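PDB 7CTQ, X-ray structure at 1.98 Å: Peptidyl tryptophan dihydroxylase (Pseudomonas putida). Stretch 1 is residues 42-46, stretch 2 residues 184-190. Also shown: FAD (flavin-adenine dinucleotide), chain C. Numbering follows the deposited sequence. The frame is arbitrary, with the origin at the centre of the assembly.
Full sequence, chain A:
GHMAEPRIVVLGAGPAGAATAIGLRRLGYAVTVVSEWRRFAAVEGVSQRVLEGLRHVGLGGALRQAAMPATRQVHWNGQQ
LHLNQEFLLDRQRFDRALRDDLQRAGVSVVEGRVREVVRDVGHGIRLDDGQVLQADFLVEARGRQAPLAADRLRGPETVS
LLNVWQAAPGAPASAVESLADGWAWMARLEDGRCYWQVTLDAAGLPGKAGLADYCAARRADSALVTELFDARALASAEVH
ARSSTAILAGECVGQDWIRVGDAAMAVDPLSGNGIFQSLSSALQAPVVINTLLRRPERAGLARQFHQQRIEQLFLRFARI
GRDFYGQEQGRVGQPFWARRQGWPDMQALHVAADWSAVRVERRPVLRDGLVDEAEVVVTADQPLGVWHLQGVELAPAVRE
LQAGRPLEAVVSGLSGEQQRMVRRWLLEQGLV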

# COMPACT_ATOMS: atom_id res chain seq x y z
N ALA A 42 6.83 16.77 -0.69
CA ALA A 42 5.77 16.07 -1.39
C ALA A 42 4.49 16.21 -0.60
O ALA A 42 4.49 15.97 0.61
N VAL A 43 3.40 16.59 -1.27
CA VAL A 43 2.08 16.58 -0.65
C VAL A 43 1.18 15.67 -1.45
O VAL A 43 1.17 15.70 -2.69
N GLU A 44 0.43 14.84 -0.74
CA GLU A 44 -0.38 13.79 -1.32
C GLU A 44 -1.84 14.03 -0.97
O GLU A 44 -2.16 14.72 -0.00
N GLY A 45 -2.72 13.46 -1.79
CA GLY A 45 -4.14 13.47 -1.50
C GLY A 45 -4.50 12.28 -0.64
O GLY A 45 -4.11 11.14 -0.95
N VAL A 46 -5.22 12.53 0.45
CA VAL A 46 -5.64 11.48 1.36
C VAL A 46 -7.15 11.54 1.52
O VAL A 46 -7.76 12.61 1.49
N ALA A 184 -2.76 14.37 -14.40
CA ALA A 184 -1.99 15.25 -13.52
C ALA A 184 -2.73 15.45 -12.20
O ALA A 184 -3.96 15.50 -12.16
N TRP A 185 -1.95 15.55 -11.13
CA TRP A 185 -2.44 15.93 -9.82
C TRP A 185 -1.70 17.19 -9.39
O TRP A 185 -0.48 17.29 -9.56
N MET A 186 -2.43 18.15 -8.82
CA MET A 186 -1.80 19.40 -8.39
C MET A 186 -2.42 19.90 -7.09
O MET A 186 -3.60 19.67 -6.81
N ALA A 187 -1.61 20.60 -6.30
CA ALA A 187 -2.05 21.09 -5.01
C ALA A 187 -1.35 22.40 -4.66
O ALA A 187 -0.21 22.65 -5.06
N ARG A 188 -2.05 23.23 -3.89
CA ARG A 188 -1.51 24.48 -3.39
C ARG A 188 -1.83 24.57 -1.91
O ARG A 188 -3.01 24.61 -1.53
N LEU A 189 -0.80 24.56 -1.07
CA LEU A 189 -1.02 24.57 0.37
C LEU A 189 -1.36 25.99 0.84
O LEU A 189 -1.23 26.97 0.10
N GLU A 190 -1.81 26.08 2.09
CA GLU A 190 -2.21 27.37 2.64
C GLU A 190 -1.02 28.31 2.76
O GLU A 190 -1.15 29.51 2.49

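The oddest thing about this contact is a polar pair that meets without bonding. The indole NE1 of Trp-185 lies 3.7 Å from the carbonyl O of Val-43, near the plane of the ring and at its edge, which is too far for a hydrogen bond, and neither atom has a partner anywhere in the model. The contact buries both, so a donor and an acceptor face the same small gap unsatisfied, and no hydrogen bond crosses between the stretches at all.

What remains is side-chain packing between two strands that cross steeply, at 104° between their N-to-C directions, with axes 8.1 Å apart. At that angle and spacing the backbones cannot pair as neighbours in a sheet, and side chains must fill the space. In stretch 2 the strand's alternation supplies them: Trp-185, Ala-187 and Leu-189, the last just past the strand end, point toward stretch 1, while Met-186 and Arg-188 point away.

Val-43 meets all three, Trp-185 through its carbonyl and the other two through its methyls. Its m rotamer (chi1 -48°) spreads the two methyls over different neighbours: CG2 sits 3.7 Å from CB of Ala-187, and CG1 sits 3.7 Å from CD1 of Leu-189, which adopts m at chi1 and t at chi2. Ala-187 is the residue whose CA comes nearest to that of Val-43, 7.5 Å from CA to CA, and here a branched side chain meets a single methyl.

Trp-185, with chi1 t (157°) and chi2 -105°, reaches its indole toward the backbone of stretch 1. Beyond the carbonyl of Val-43, its CZ2 comes within 3.8 Å of the N of Gly-45. Glycine suits this place sterically: a CB built in ideal geometry would point toward stretch 2 and lie just 3.4 Å from CH2 of Trp-185, a tight fit.

The same short strand also holds the flavin. The N of Gly-45 donates to O4 of FAD at 2.8 Å, and N3 of FAD donates to the O of Gly-45, also at 2.8 Å, so the backbone of one residue reads both a donor and an acceptor on the flavin ring. Glu-44 points away from stretch 2, with chi1 m and chi2 t, and its OE1 accepts a hydrogen bond from O2' of FAD at 2.8 Å. The rule to draw is one of divided duty along three residues: Val-43 supplies the apolar packing, Glu-44 turns its carboxylate to the cofactor, and Gly-45 leaves room for the indole while its backbone binds the flavin.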

# COMPACT_ATOMS: atom_id res chain seq x y z
CB ALA A 42 6.12 14.59 -1.59
CB VAL A 43 1.49 18.00 -0.51
CG1 VAL A 43 2.52 18.93 0.09
CG2 VAL A 43 0.93 18.52 -1.84
CB GLU A 44 0.08 12.42 -0.80
CG GLU A 44 1.39 11.96 -1.41
CD GLU A 44 2.08 10.88 -0.61
OE1 GLU A 44 3.11 10.36 -1.08
OE2 GLU A 44 1.60 10.55 0.50
CB VAL A 46 -4.94 11.58 2.74
CG1 VAL A 46 -3.46 11.19 2.61
CG2 VAL A 46 -5.09 12.98 3.34
CB ALA A 184 -1.72 16.61 -14.19
CB TRP A 185 -2.19 14.81 -8.81
CG TRP A 185 -2.13 15.25 -7.38
CD1 TRP A 185 -1.01 15.37 -6.60
CD2 TRP A 185 -3.24 15.61 -6.55
NE1 TRP A 185 -1.36 15.78 -5.34
CE2 TRP A 185 -2.72 15.93 -5.28
CE3 TRP A 185 -4.62 15.68 -6.76
CZ2 TRP A 185 -3.53 16.32 -4.22
CZ3 TRP A 185 -5.43 16.07 -5.71
CH2 TRP A 185 -4.88 16.38 -4.45
CB MET A 186 -1.93 20.49 -9.47
CG MET A 186 -3.36 20.83 -9.81
SD MET A 186 -3.49 21.76 -11.34
CE MET A 186 -3.71 20.45 -12.55
CB ALA A 187 -1.79 20.07 -3.90
CB ARG A 188 -2.09 25.67 -4.16
CG ARG A 188 -1.54 27.01 -3.77
CD ARG A 188 -2.43 28.10 -4.30
NE ARG A 188 -1.83 29.41 -4.10
CZ ARG A 188 -2.41 30.55 -4.46
NH1 ARG A 188 -3.60 30.53 -5.03
NH2 ARG A 188 -1.79 31.71 -4.25
CB LEU A 189 0.21 24.05 1.10
CG LEU A 189 0.57 22.58 0.87
CD1 LEU A 189 1.98 22.31 1.37
CD2 LEU A 189 -0.41 21.69 1.59
CB GLU A 190 -2.89 27.18 4.00
CG GLU A 190 -3.41 28.47 4.60
CD GLU A 190 -4.84 28.34 5.07
OE1 GLU A 190 -5.72 29.01 4.49
OE2 GLU A 190 -5.09 27.55 6.00
PA FAD C . 7.78 5.55 2.54
O1A FAD C . 6.62 6.36 2.96
O2A FAD C . 8.40 6.01 1.23
O5B FAD C . 8.79 5.48 3.74
C5B FAD C . 10.17 5.11 3.53
C4B FAD C . 10.97 5.84 4.58
O4B FAD C . 12.32 5.34 4.58
C3B FAD C . 11.06 7.36 4.41
O3B FAD C . 10.99 8.01 5.68
C2B FAD C . 12.42 7.55 3.73
O2B FAD C . 13.04 8.80 4.03
C1B FAD C . 13.22 6.42 4.38
N9A FAD C . 14.38 5.93 3.65
C8A FAD C . 14.55 5.74 2.31
N7A FAD C . 15.72 5.27 1.96
C5A FAD C . 16.39 5.17 3.16
C6A FAD C . 17.69 4.75 3.50
N6A FAD C . 18.59 4.34 2.60
N1A FAD C . 18.05 4.75 4.81
C2A FAD C . 17.15 5.16 5.71
N3A FAD C . 15.90 5.58 5.51
C4A FAD C . 15.57 5.56 4.21
N1 FAD C . -0.27 7.79 -1.37
C2 FAD C . -1.40 8.43 -0.93
O2 FAD C . -2.03 8.02 0.05
N3 FAD C . -1.85 9.55 -1.58
C4 FAD C . -1.27 10.15 -2.68
O4 FAD C . -1.76 11.16 -3.17
C4X FAD C . -0.07 9.47 -3.15
N5 FAD C . 0.54 9.96 -4.19
C5X FAD C . 1.68 9.31 -4.64
C6 FAD C . 2.35 9.82 -5.76
C7 FAD C . 3.49 9.20 -6.25
C7M FAD C . 4.18 9.77 -7.46
C8 FAD C . 3.98 8.04 -5.63
C8M FAD C . 5.21 7.35 -6.13
C9 FAD C . 3.32 7.54 -4.51
C9A FAD C . 2.18 8.16 -4.02
N10 FAD C . 1.49 7.67 -2.88
C10 FAD C . 0.35 8.30 -2.43
C1' FAD C . 1.94 6.44 -2.22
C2' FAD C . 2.65 6.67 -0.90
O2' FAD C . 3.69 7.64 -1.02
C3' FAD C . 3.24 5.33 -0.44
O3' FAD C . 2.22 4.34 -0.59
C4' FAD C . 3.74 5.28 0.99
O4' FAD C . 4.46 6.47 1.33
C5' FAD C . 4.61 4.06 1.21
O5' FAD C . 4.90 3.96 2.62
P FAD C . 6.20 3.27 3.12
O1P FAD C . 6.17 1.82 2.60
O2P FAD C . 6.36 3.45 4.59
O3P FAD C . 7.34 4.04 2.33